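Local coordinates for protein UDP-L-Rhamnose Synthase (Acanthamoeba polyphaga mimivirus, PDB 7JID) that binds NADP and a UDP-rhamnose sugar nucleotide and, as a UDP-L-rhamnose synthase, probably catalyses the closing epimerisation and reduction steps that form UDP-L-rhamnose, at residues A[69-74]-A[251-256]; A[159-164]-A[213-218]; A[189-194]-A[260-265]. All blocks are in the same frame, centred on the assembly; numbering follows the deposited sequence.

Interaction 1. Residues A[69-74]-A[251-256]; sequences TIDYLE and AILKAD. With AWU ([[(2~{R},3~{S},4~{R},5~{R})-5-[2,4-bis(oxidanylidene)pyrimidin-1-yl]-3,4-bis(oxidanyl)oxolan-2-yl]methoxy-oxidanyl-phosphoryl] [(2~{R},3~{R},4~{R},5~{R},6~{S})-6-methyl-3,4,5-tris(oxidanyl)oxan-2-yl] hydrogen phosphate), chain C.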
loop_
_atom_site.group_PDB
_atom_site.type_symbol
_atom_site.label_atom_id
_atom_site.label_comp_id
_atom_site.label_asym_id
_atom_site.label_seq_id
_atom_site.Cartn_x
_atom_site.Cartn_y
_atom_site.Cartn_z
ATOM N N THR A 69 -4.018 -3.590 20.424
ATOM C CA THR A 69 -4.754 -2.641 19.553
ATOM C C THR A 69 -3.918 -2.320 18.319
ATOM O O THR A 69 -2.737 -2.670 18.248
ATOM C CB THR A 69 -5.128 -1.337 20.275
ATOM O OG1 THR A 69 -3.960 -0.534 20.349
ATOM C CG2 THR A 69 -5.745 -1.575 21.641
ATOM N N ILE A 70 -4.499 -1.532 17.412
ATOM C CA ILE A 70 -3.803 -1.066 16.197
ATOM C C ILE A 70 -2.622 -0.194 16.565
ATOM O O ILE A 70 -1.812 0.087 15.673
ATOM C CB ILE A 70 -4.762 -0.340 15.243
ATOM C CG1 ILE A 70 -5.388 0.905 15.900
ATOM C CG2 ILE A 70 -5.781 -1.337 14.718
ATOM C CD1 ILE A 70 -5.935 1.923 14.919
ATOM N N ASP A 71 -2.441 0.159 17.844
ATOM C CA ASP A 71 -1.224 0.896 18.229
ATOM C C ASP A 71 0.025 0.074 17.868
ATOM O O ASP A 71 1.115 0.645 17.697
ATOM C CB ASP A 71 -1.263 1.203 19.725
ATOM C CG ASP A 71 -2.025 2.469 20.035
ATOM O OD1 ASP A 71 -2.617 3.018 19.101
ATOM O OD2 ASP A 71 -1.872 2.970 21.187
ATOM N N TYR A 72 -0.129 -1.238 17.766
ATOM C CA TYR A 72 0.944 -2.216 17.479
ATOM C C TYR A 72 1.655 -1.730 16.214
ATOM O O TYR A 72 2.884 -1.837 16.101
ATOM C CB TYR A 72 0.351 -3.610 17.305
ATOM C CG TYR A 72 1.300 -4.606 16.695
ATOM C CD1 TYR A 72 1.204 -4.990 15.364
ATOM C CD2 TYR A 72 2.293 -5.158 17.470
ATOM C CE1 TYR A 72 2.112 -5.872 14.798
ATOM C CE2 TYR A 72 3.190 -6.059 16.927
ATOM C CZ TYR A 72 3.086 -6.445 15.604
ATOM O OH TYR A 72 4.021 -7.319 15.101
ATOM N N LEU A 73 0.897 -1.241 15.209
ATOM C CA LEU A 73 1.472 -0.906 13.880
ATOM C C LEU A 73 2.265 0.393 13.883
ATOM O O LEU A 73 2.898 0.661 12.871
ATOM C CB LEU A 73 0.373 -0.814 12.812
ATOM C CG LEU A 73 -0.466 -2.077 12.673
ATOM C CD1 LEU A 73 -1.735 -1.792 11.888
ATOM C CD2 LEU A 73 0.365 -3.160 12.022
ATOM N N GLU A 74 2.262 1.169 14.977
ATOM C CA GLU A 74 2.966 2.478 14.987
ATOM C C GLU A 74 4.461 2.295 15.317
ATOM O O GLU A 74 5.224 3.241 15.071
ATOM C CB GLU A 74 2.270 3.434 15.953
ATOM C CG GLU A 74 0.793 3.637 15.642
ATOM C CD GLU A 74 0.514 4.208 14.260
ATOM O OE1 GLU A 74 1.481 4.692 13.613
ATOM O OE2 GLU A 74 -0.664 4.176 13.814
ATOM N N ALA A 251 -3.140 11.593 23.779
ATOM C CA ALA A 251 -1.856 11.712 24.501
ATOM C C ALA A 251 -1.368 10.374 25.052
ATOM O O ALA A 251 -0.131 10.211 25.223
ATOM C CB ALA A 251 -1.996 12.735 25.593
ATOM N N ILE A 252 -2.269 9.436 25.327
ATOM C CA ILE A 252 -1.895 8.177 26.009
ATOM C C ILE A 252 -1.900 7.020 25.009
ATOM O O ILE A 252 -1.511 5.923 25.442
ATOM C CB ILE A 252 -2.736 7.900 27.269
ATOM C CG1 ILE A 252 -4.237 7.751 27.005
ATOM C CG2 ILE A 252 -2.467 8.986 28.315
ATOM C CD1 ILE A 252 -4.925 6.814 27.953
ATOM N N LEU A 253 -2.374 7.224 23.775
ATOM C CA LEU A 253 -2.313 6.144 22.743
ATOM C C LEU A 253 -1.181 6.444 21.748
ATOM O O LEU A 253 -0.716 7.589 21.669
ATOM C CB LEU A 253 -3.656 6.013 22.009
ATOM C CG LEU A 253 -4.878 5.724 22.877
ATOM C CD1 LEU A 253 -6.102 5.526 22.025
ATOM C CD2 LEU A 253 -4.600 4.514 23.752
ATOM N N LYS A 254 -0.749 5.453 20.960
ATOM C CA LYS A 254 0.301 5.705 19.929
ATOM C C LYS A 254 -0.310 6.307 18.662
ATOM O O LYS A 254 0.441 6.719 17.795
ATOM C CB LYS A 254 1.014 4.405 19.537
ATOM C CG LYS A 254 1.662 3.640 20.680
ATOM C CD LYS A 254 2.475 4.478 21.637
ATOM C CE LYS A 254 3.030 3.635 22.771
ATOM N NZ LYS A 254 3.358 4.448 23.969
ATOM N N ALA A 255 -1.631 6.278 18.519
ATOM C CA ALA A 255 -2.313 6.758 17.304
ATOM C C ALA A 255 -3.693 7.274 17.720
ATOM O O ALA A 255 -4.208 6.873 18.790
ATOM C CB ALA A 255 -2.428 5.619 16.299
ATOM N N ASP A 256 -4.300 8.085 16.876
ATOM C CA ASP A 256 -5.712 8.493 17.040
ATOM C C ASP A 256 -6.647 7.351 16.612
ATOM O O ASP A 256 -6.170 6.234 16.311
ATOM C CB ASP A 256 -5.991 9.717 16.176
ATOM C CG ASP A 256 -7.132 10.616 16.627
ATOM O OD1 ASP A 256 -7.851 10.264 17.610
ATOM O OD2 ASP A 256 -7.304 11.686 16.000
HETATM P PA AWU C . -9.105 0.153 20.654
HETATM O O1A AWU C . -7.823 0.896 20.665
HETATM O O2A AWU C . -9.326 -0.919 21.708
HETATM O O3A AWU C . -9.452 -0.735 19.333
HETATM P PB AWU C . -8.867 -0.511 17.808
HETATM O O1B AWU C . -8.999 0.933 17.262
HETATM O O2B AWU C . -7.496 -1.217 17.718
HETATM O O3B AWU C . -9.987 -1.362 17.046
HETATM C "C5'" AWU C . -9.948 -2.714 13.682
HETATM O "O5'" AWU C . -9.925 -2.599 15.092
HETATM C "C4'" AWU C . -11.340 -2.392 13.167
HETATM O "O4'" AWU C . -11.373 -2.325 11.724
HETATM C "C3'" AWU C . -11.757 -1.064 13.709
HETATM O "O3'" AWU C . -13.132 -0.918 13.473
HETATM C "C2'" AWU C . -11.598 -0.957 15.222
HETATM C "C1'" AWU C . -10.282 -1.415 15.672
HETATM N N1 AWU C . -10.797 3.699 24.048
HETATM C C2 AWU C . -11.136 4.322 25.237
HETATM O O2 AWU C . -12.298 4.746 25.409
HETATM N N3 AWU C . -10.215 4.333 26.252
HETATM C C4 AWU C . -8.942 3.889 26.073
HETATM O O4 AWU C . -8.150 3.915 27.086
HETATM C C5 AWU C . -8.609 3.244 24.882
HETATM C C6 AWU C . -9.512 3.245 23.824
HETATM C C1C AWU C . -11.772 3.642 22.922
HETATM C C2C AWU C . -11.265 4.085 21.549
HETATM C C3C AWU C . -12.170 3.261 20.599
HETATM C C4C AWU C . -12.387 2.019 21.403
HETATM C C5C AWU C . -11.643 0.792 20.920
HETATM C "C6'" AWU C . -9.539 -4.160 13.407
HETATM O "O2'" AWU C . -12.500 -1.868 15.814
HETATM O O2C AWU C . -11.490 5.465 21.410
HETATM O O3C AWU C . -13.440 3.872 20.454
HETATM O O4C AWU C . -11.930 2.252 22.729
HETATM O O5C AWU C . -10.266 1.195 20.743
#
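A carboxylate-to-backbone hydrogen bond, from Lys254 N to Asp71 OD2, carries this contact between a 3-10 turn of the loop preceding helix 79-99 and the loop that leaves helix 246-252. The bond is short and almost straight, 2.7 Å between Lys254 N and Asp71 OD2 with an N-H...O angle of 177°, although the donor arrives from well above the carboxylate plane. With CG anti to its own carbonyl carbon (chi1 -85°), Asp71 turns its carboxylate to the backbone of residues 253-255; the Lys254 side chain crosses it at about a right angle. Lys254 CB lies 3.6 Å from Asp71 OD2, but the chain bends at chi2 and the amine leads off, leaving Lys254 NZ 6.1 Å from Asp71 OD2, so the two opposite charges do not pair directly. Asp71 OD1 instead forms a salt bridge with Arg257, whose other guanidinium nitrogen binds the UDP-sugar; the aspartate is thus in the second shell and probably helps to orient this ligand-binding arginine.

The setting is the rim of the sugar-nucleotide site in a Rossmann-type, short-chain dehydrogenase/reductase-like fold. Here the 3-10 turn opens with an ST turn, in which Thr69 OG1 accepts from Asp71 N at 3.0 Å. Ile70 N then donates to O2B of the ligand diphosphate at 3.0 Å, and Thr69 CG2 comes within 3.4 Å of O1A on the other phosphate.

Farther along the turn, Glu74 folds over the second loop: its CG sits 3.8 Å from Lys254 O, and its OE2 rests against the methyl group of Ala255. That same carboxylate oxygen accepts a hydrogen bond from Ser138 N at the start of helix 138-150, tying the turn to the neighbouring helix as well.

Interaction 2. Residues A[159-164]-A[213-218]; sequences NLRIRM and TFNFTN. With AWU ([[(2~{R},3~{S},4~{R},5~{R})-5-[2,4-bis(oxidanylidene)pyrimidin-1-yl]-3,4-bis(oxidanyl)oxolan-2-yl]methoxy-oxidanyl-phosphoryl] [(2~{R},3~{R},4~{R},5~{R},6~{S})-6-methyl-3,4,5-tris(oxidanyl)oxan-2-yl] hydrogen phosphate), chain C.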
loop_
_atom_site.group_PDB
_atom_site.type_symbol
_atom_site.label_atom_id
_atom_site.label_comp_id
_atom_site.label_asym_id
_atom_site.label_seq_id
_atom_site.Cartn_x
_atom_site.Cartn_y
_atom_site.Cartn_z
ATOM N N ASN A 159 -16.629 -6.102 -0.671
ATOM C CA ASN A 159 -15.815 -5.323 0.291
ATOM C C ASN A 159 -16.736 -4.842 1.418
ATOM O O ASN A 159 -17.450 -3.870 1.230
ATOM C CB ASN A 159 -15.044 -4.252 -0.459
ATOM C CG ASN A 159 -14.448 -3.218 0.467
ATOM O OD1 ASN A 159 -13.889 -3.593 1.491
ATOM N ND2 ASN A 159 -14.497 -1.972 0.045
ATOM N N LEU A 160 -16.659 -5.467 2.569
ATOM C CA LEU A 160 -17.573 -5.148 3.691
ATOM C C LEU A 160 -16.828 -4.280 4.720
ATOM O O LEU A 160 -15.758 -4.676 5.207
ATOM C CB LEU A 160 -18.112 -6.408 4.368
ATOM C CG LEU A 160 -18.941 -7.298 3.445
ATOM C CD1 LEU A 160 -19.425 -8.510 4.196
ATOM C CD2 LEU A 160 -20.076 -6.529 2.771
ATOM N N ARG A 161 -17.313 -3.066 4.939
ATOM C CA ARG A 161 -16.723 -2.178 5.965
ATOM C C ARG A 161 -17.381 -2.350 7.335
ATOM O O ARG A 161 -18.474 -1.807 7.618
ATOM C CB ARG A 161 -16.866 -0.744 5.454
ATOM C CG ARG A 161 -16.127 -0.418 4.177
ATOM C CD ARG A 161 -16.382 1.046 3.936
ATOM N NE ARG A 161 -15.863 1.593 2.721
ATOM C CZ ARG A 161 -16.366 2.647 2.087
ATOM N NH1 ARG A 161 -17.510 3.182 2.492
ATOM N NH2 ARG A 161 -15.736 3.106 1.019
ATOM N N ILE A 162 -16.771 -3.165 8.211
ATOM C CA ILE A 162 -17.249 -3.286 9.614
ATOM C C ILE A 162 -16.517 -2.227 10.446
ATOM O O ILE A 162 -15.436 -1.774 10.034
ATOM C CB ILE A 162 -17.074 -4.701 10.177
ATOM C CG1 ILE A 162 -15.606 -5.136 10.153
ATOM C CG2 ILE A 162 -18.005 -5.658 9.447
ATOM C CD1 ILE A 162 -15.329 -6.246 11.150
ATOM N N ARG A 163 -17.082 -1.931 11.583
ATOM C CA ARG A 163 -16.380 -1.108 12.587
ATOM C C ARG A 163 -16.612 -1.660 13.969
ATOM O O ARG A 163 -17.743 -2.097 14.272
ATOM C CB ARG A 163 -16.861 0.333 12.554
ATOM C CG ARG A 163 -16.652 1.006 11.218
ATOM C CD ARG A 163 -16.987 2.493 11.249
ATOM N NE ARG A 163 -16.011 3.237 12.041
ATOM C CZ ARG A 163 -16.242 4.033 13.084
ATOM N NH1 ARG A 163 -17.416 4.070 13.673
ATOM N NH2 ARG A 163 -15.253 4.700 13.624
ATOM N N MET A 164 -15.638 -1.471 14.846
ATOM C CA MET A 164 -15.819 -1.697 16.306
ATOM C C MET A 164 -16.673 -2.942 16.547
ATOM O O MET A 164 -17.704 -2.932 17.256
ATOM C CB MET A 164 -16.493 -0.481 16.933
ATOM C CG MET A 164 -15.646 0.760 16.669
ATOM S SD MET A 164 -16.438 2.275 17.160
ATOM C CE MET A 164 -15.051 3.403 17.071
ATOM N N THR A 213 -18.794 -2.601 -2.733
ATOM C CA THR A 213 -18.514 -2.092 -1.371
ATOM C C THR A 213 -19.851 -1.945 -0.633
ATOM O O THR A 213 -20.805 -1.407 -1.200
ATOM C CB THR A 213 -17.723 -0.794 -1.416
ATOM O OG1 THR A 213 -16.443 -1.117 -1.966
ATOM C CG2 THR A 213 -17.522 -0.169 -0.058
ATOM N N PHE A 214 -19.891 -2.344 0.632
ATOM C CA PHE A 214 -21.040 -2.093 1.542
ATOM C C PHE A 214 -20.501 -1.624 2.876
ATOM O O PHE A 214 -19.739 -2.365 3.537
ATOM C CB PHE A 214 -21.898 -3.325 1.751
ATOM C CG PHE A 214 -22.706 -3.742 0.545
ATOM C CD1 PHE A 214 -24.078 -3.514 0.510
ATOM C CD2 PHE A 214 -22.117 -4.466 -0.477
ATOM C CE1 PHE A 214 -24.823 -3.953 -0.583
ATOM C CE2 PHE A 214 -22.859 -4.860 -1.590
ATOM C CZ PHE A 214 -24.223 -4.641 -1.608
ATOM N N ASN A 215 -21.021 -0.511 3.353
ATOM C CA ASN A 215 -20.955 -0.159 4.790
ATOM C C ASN A 215 -21.709 -1.255 5.539
ATOM O O ASN A 215 -22.822 -1.607 5.160
ATOM C CB ASN A 215 -21.519 1.248 5.004
ATOM C CG ASN A 215 -20.623 2.329 4.475
ATOM O OD1 ASN A 215 -19.409 2.165 4.349
ATOM N ND2 ASN A 215 -21.228 3.458 4.089
ATOM N N PHE A 216 -21.086 -1.818 6.556
ATOM C CA PHE A 216 -21.507 -3.093 7.149
ATOM C C PHE A 216 -21.507 -2.932 8.667
ATOM O O PHE A 216 -20.975 -3.765 9.393
ATOM C CB PHE A 216 -20.649 -4.233 6.634
ATOM C CG PHE A 216 -21.426 -5.510 6.639
ATOM C CD1 PHE A 216 -22.415 -5.728 5.699
ATOM C CD2 PHE A 216 -21.082 -6.519 7.509
ATOM C CE1 PHE A 216 -23.093 -6.949 5.699
ATOM C CE2 PHE A 216 -21.782 -7.713 7.528
ATOM C CZ PHE A 216 -22.760 -7.926 6.586
ATOM N N THR A 217 -22.186 -1.879 9.099
ATOM C CA THR A 217 -22.506 -1.607 10.513
ATOM C C THR A 217 -24.026 -1.665 10.712
ATOM O O THR A 217 -24.791 -1.446 9.748
ATOM C CB THR A 217 -21.943 -0.247 10.926
ATOM O OG1 THR A 217 -22.391 0.679 9.940
ATOM C CG2 THR A 217 -20.427 -0.239 11.014
ATOM N N ASN A 218 -24.483 -1.902 11.939
ATOM C CA ASN A 218 -25.923 -1.794 12.274
ATOM C C ASN A 218 -26.333 -0.349 12.033
ATOM O O ASN A 218 -25.524 0.577 12.229
ATOM C CB ASN A 218 -26.234 -2.160 13.718
ATOM C CG ASN A 218 -26.033 -3.619 14.095
ATOM O OD1 ASN A 218 -24.909 -4.123 14.142
ATOM N ND2 ASN A 218 -27.152 -4.293 14.343
HETATM P PA AWU C . -9.105 0.153 20.654
HETATM O O1A AWU C . -7.823 0.896 20.665
HETATM O O2A AWU C . -9.326 -0.919 21.708
HETATM O O3A AWU C . -9.452 -0.735 19.333
HETATM P PB AWU C . -8.867 -0.511 17.808
HETATM O O1B AWU C . -8.999 0.933 17.262
HETATM O O2B AWU C . -7.496 -1.217 17.718
HETATM O O3B AWU C . -9.987 -1.362 17.046
HETATM C "C5'" AWU C . -9.948 -2.714 13.682
HETATM O "O5'" AWU C . -9.925 -2.599 15.092
HETATM C "C4'" AWU C . -11.340 -2.392 13.167
HETATM O "O4'" AWU C . -11.373 -2.325 11.724
HETATM C "C3'" AWU C . -11.757 -1.064 13.709
HETATM O "O3'" AWU C . -13.132 -0.918 13.473
HETATM C "C2'" AWU C . -11.598 -0.957 15.222
HETATM C "C1'" AWU C . -10.282 -1.415 15.672
HETATM N N1 AWU C . -10.797 3.699 24.048
HETATM C C2 AWU C . -11.136 4.322 25.237
HETATM O O2 AWU C . -12.298 4.746 25.409
HETATM N N3 AWU C . -10.215 4.333 26.252
HETATM C C4 AWU C . -8.942 3.889 26.073
HETATM O O4 AWU C . -8.150 3.915 27.086
HETATM C C5 AWU C . -8.609 3.244 24.882
HETATM C C6 AWU C . -9.512 3.245 23.824
HETATM C C1C AWU C . -11.772 3.642 22.922
HETATM C C2C AWU C . -11.265 4.085 21.549
HETATM C C3C AWU C . -12.170 3.261 20.599
HETATM C C4C AWU C . -12.387 2.019 21.403
HETATM C C5C AWU C . -11.643 0.792 20.920
HETATM C "C6'" AWU C . -9.539 -4.160 13.407
HETATM O "O2'" AWU C . -12.500 -1.868 15.814
HETATM O O2C AWU C . -11.490 5.465 21.410
HETATM O O3C AWU C . -13.440 3.872 20.454
HETATM O O4C AWU C . -11.930 2.252 22.729
HETATM O O5C AWU C . -10.266 1.195 20.743
#
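Phe216 CG swings anti to its backbone N (chi1 -151°), and Leu160 CG stands anti to its own carbonyl carbon; from there the second leucine torsion (chi2 180°) carries CD1 over the centre of the phenyl ring. This CH-pi contact places Leu160 CD1 4.0 Å from the Phe216 ring centroid, only 5° off the ring normal. Ile162 approaches the same ring differently, its CG2 lying in the ring plane at the edge, 3.7 Å from Phe216 CD2. The other leucine branch, CD2, packs against Phe214 CB, the two side chains running alongside each other.

Beneath these groups the backbones form a parallel ladder. Phe214 N donates to Asn159 O, Arg161 N to Phe214 O at 2.9 Å, and Phe216 N to Arg161 O, this last bond more bent than the others as residues 213-218 run out of their strand. The pair joins strand 157-162 to 212-215, the outermost strand on this flank of the six-stranded parallel Rossmann sheet, with the intervening chain passing through helix 195-207. Met202 and Met205 of that helix cover the Leu160 and Phe216 face.

On the opposite face the chemistry is polar. Arg161, extended from CG to NE, sends NH1 alongside Asn215 to its OD1, 2.8 Å away and near the guanidinium plane, while Thr213 CG2 covers one guanidinium face, offset toward the rim. Arg161 NH2 also pairs with Asp147. Asn159 ND2 reaches Thr213 OG1 at 2.9 Å, giving this buried amide a partner in addition to Asp147.

Beyond the strand, Thr217 CG2 touches Arg163 CB at 3.9 Å, and Met164 N donates to O3' of the bound rhamnose at 2.9 Å.

Interaction 3. Residues A[189-194]-A[260-265]; sequences PNSMTI and NLLNTD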
loop_
_atom_site.group_PDB
_atom_site.type_symbol
_atom_site.label_atom_id
_atom_site.label_comp_id
_atom_site.label_asym_id
_atom_site.label_seq_id
_atom_site.Cartn_x
_atom_site.Cartn_y
_atom_site.Cartn_z
ATOM N N PRO A 189 -20.322 9.012 19.751
ATOM C CA PRO A 189 -21.274 8.240 18.935
ATOM C C PRO A 189 -20.567 7.666 17.699
ATOM O O PRO A 189 -19.875 8.386 16.987
ATOM C CB PRO A 189 -22.380 9.238 18.581
ATOM C CG PRO A 189 -22.287 10.271 19.684
ATOM C CD PRO A 189 -20.813 10.383 19.962
ATOM N N ASN A 190 -20.875 6.418 17.371
ATOM C CA ASN A 190 -20.173 5.715 16.284
ATOM C C ASN A 190 -21.048 4.631 15.665
ATOM O O ASN A 190 -21.939 4.081 16.375
ATOM C CB ASN A 190 -18.959 4.998 16.861
ATOM C CG ASN A 190 -17.706 5.825 16.785
ATOM O OD1 ASN A 190 -17.112 5.937 15.712
ATOM N ND2 ASN A 190 -17.288 6.379 17.939
ATOM N N SER A 191 -20.797 4.358 14.397
ATOM C CA SER A 191 -21.316 3.181 13.684
ATOM C C SER A 191 -20.524 1.968 14.134
ATOM O O SER A 191 -19.268 1.991 14.029
ATOM C CB SER A 191 -21.280 3.355 12.228
ATOM O OG SER A 191 -22.221 4.320 11.774
ATOM N N MET A 192 -21.221 0.908 14.510
ATOM C CA MET A 192 -20.590 -0.336 15.004
ATOM C C MET A 192 -21.299 -1.545 14.405
ATOM O O MET A 192 -22.400 -1.404 13.967
ATOM C CB MET A 192 -20.585 -0.440 16.533
ATOM C CG MET A 192 -20.296 0.861 17.225
ATOM S SD MET A 192 -19.902 0.575 18.968
ATOM C CE MET A 192 -19.569 2.272 19.523
ATOM N N THR A 193 -20.631 -2.686 14.458
ATOM C CA THR A 193 -21.066 -3.959 13.835
ATOM C C THR A 193 -21.292 -4.994 14.925
ATOM O O THR A 193 -20.325 -5.374 15.581
ATOM C CB THR A 193 -20.004 -4.474 12.866
ATOM O OG1 THR A 193 -19.769 -3.509 11.838
ATOM C CG2 THR A 193 -20.439 -5.742 12.158
ATOM N N ILE A 194 -22.544 -5.455 15.098
ATOM C CA ILE A 194 -22.830 -6.598 15.986
ATOM C C ILE A 194 -22.666 -7.886 15.176
ATOM O O ILE A 194 -23.475 -8.135 14.286
ATOM C CB ILE A 194 -24.207 -6.501 16.656
ATOM C CG1 ILE A 194 -24.295 -5.206 17.492
ATOM C CG2 ILE A 194 -24.390 -7.752 17.502
ATOM C CD1 ILE A 194 -25.643 -4.950 18.025
ATOM N N ASN A 260 -17.065 7.966 13.335
ATOM C CA ASN A 260 -17.897 8.343 12.169
ATOM C C ASN A 260 -19.285 7.699 12.287
ATOM O O ASN A 260 -19.477 6.781 13.089
ATOM C CB ASN A 260 -17.166 8.025 10.871
ATOM C CG ASN A 260 -17.051 6.536 10.604
ATOM O OD1 ASN A 260 -18.060 5.854 10.618
ATOM N ND2 ASN A 260 -15.835 6.107 10.312
ATOM N N LEU A 261 -20.171 8.194 11.446
ATOM C CA LEU A 261 -21.386 7.504 10.957
ATOM C C LEU A 261 -21.140 7.000 9.551
ATOM O O LEU A 261 -20.721 7.826 8.684
ATOM C CB LEU A 261 -22.553 8.492 10.929
ATOM C CG LEU A 261 -23.839 8.024 10.237
ATOM C CD1 LEU A 261 -24.485 6.883 10.997
ATOM C CD2 LEU A 261 -24.831 9.179 10.077
ATOM N N LEU A 262 -21.450 5.733 9.314
ATOM C CA LEU A 262 -21.586 5.190 7.944
ATOM C C LEU A 262 -23.048 5.229 7.531
ATOM O O LEU A 262 -23.921 4.831 8.307
ATOM C CB LEU A 262 -21.056 3.756 7.859
ATOM C CG LEU A 262 -19.607 3.533 8.281
ATOM C CD1 LEU A 262 -19.345 2.012 8.246
ATOM C CD2 LEU A 262 -18.637 4.353 7.460
ATOM N N ASN A 263 -23.279 5.733 6.318
ATOM C CA ASN A 263 -24.603 5.616 5.679
ATOM C C ASN A 263 -24.826 4.156 5.283
ATOM O O ASN A 263 -23.997 3.650 4.497
ATOM C CB ASN A 263 -24.677 6.560 4.493
ATOM C CG ASN A 263 -26.027 6.574 3.829
ATOM O OD1 ASN A 263 -26.650 5.545 3.651
ATOM N ND2 ASN A 263 -26.406 7.728 3.287
ATOM N N THR A 264 -25.847 3.524 5.845
ATOM C CA THR A 264 -26.093 2.098 5.533
ATOM C C THR A 264 -27.328 1.923 4.652
ATOM O O THR A 264 -27.851 0.851 4.670
ATOM C CB THR A 264 -26.156 1.271 6.803
ATOM O OG1 THR A 264 -27.183 1.774 7.647
ATOM C CG2 THR A 264 -24.821 1.217 7.506
ATOM N N ASP A 265 -27.752 2.930 3.913
ATOM C CA ASP A 265 -28.925 2.779 3.020
ATOM C C ASP A 265 -28.701 1.634 2.041
ATOM O O ASP A 265 -29.664 0.899 1.721
ATOM C CB ASP A 265 -29.245 4.104 2.342
ATOM C CG ASP A 265 -29.726 5.201 3.285
ATOM O OD1 ASP A 265 -29.994 4.905 4.477
ATOM O OD2 ASP A 265 -29.855 6.326 2.806
#
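Two irregular loops of the substrate-binding part of the fold run side by side where Asn190 and Ser191 meet residues 260-262, joining the approach to helix 195-207 with the approach to helix 265-270. Three hydrogen bonds, two of them involving side-chain acceptors, make up the contact. Ser191 N donates to Asn260 O at 3.1 Å, lying in the plane of that carbonyl. Leu262 N then returns to Ser191 OG at 2.9 Å, with an N-H...O angle of 164°. The hydroxyl can meet it because OG is anti to the serine carbonyl carbon, beside the backbone N (chi1 -70°). Leu261 CD1 lies against the same oxygen, 3.5 Å from Ser191 OG.

The third bond runs from Asn260 N to Asn190 OD1 at 3.1 Å, the donor standing above the plane of the amide carbonyl. This oxygen is shared, since it also accepts from Arg163 NH1, and Ser191 O receives the same arginine nitrogen. Arg163 lines the UDP-sugar pocket, so both loop residues probably help to fix the side chain of a residue of the pocket. The Asn260 amide turns to other partners, its ND2 donating to Phe113 O and Gly110 O.

Farther on, Asn263 OD1 accepts from Asp265 N at 2.8 Å, an Asx turn at the entry to helix 265-270. The Ser191 N to Asn260 O and Leu262 N to Ser191 OG pair recalls the two bonds at a parallel beta bridge, although neither loop is a strand and the serine hydroxyl stands where a backbone carbonyl would accept.

Interactions 2 and 3 are buried and adjoin, their centres about 8 Å apart; interaction 1 is only partly buried and its centre lies about 22 Å from either. Regular strand pairing dominates interaction 2, with apolar packing on one face and polar pairs on the other. The two loop contacts instead rely largely on side-chain oxygens that accept backbone N-H groups, a carboxylate in interaction 1, an amide and a hydroxyl in interaction 3, with one backbone pair in interaction 3. Phe216 O and Thr193 OG1, 2.7 Å apart, probably share a hydrogen bond linking interactions 2 and 3. Interactions 1 and 2 reach different parts of one ligand, the diphosphate and the rhamnose.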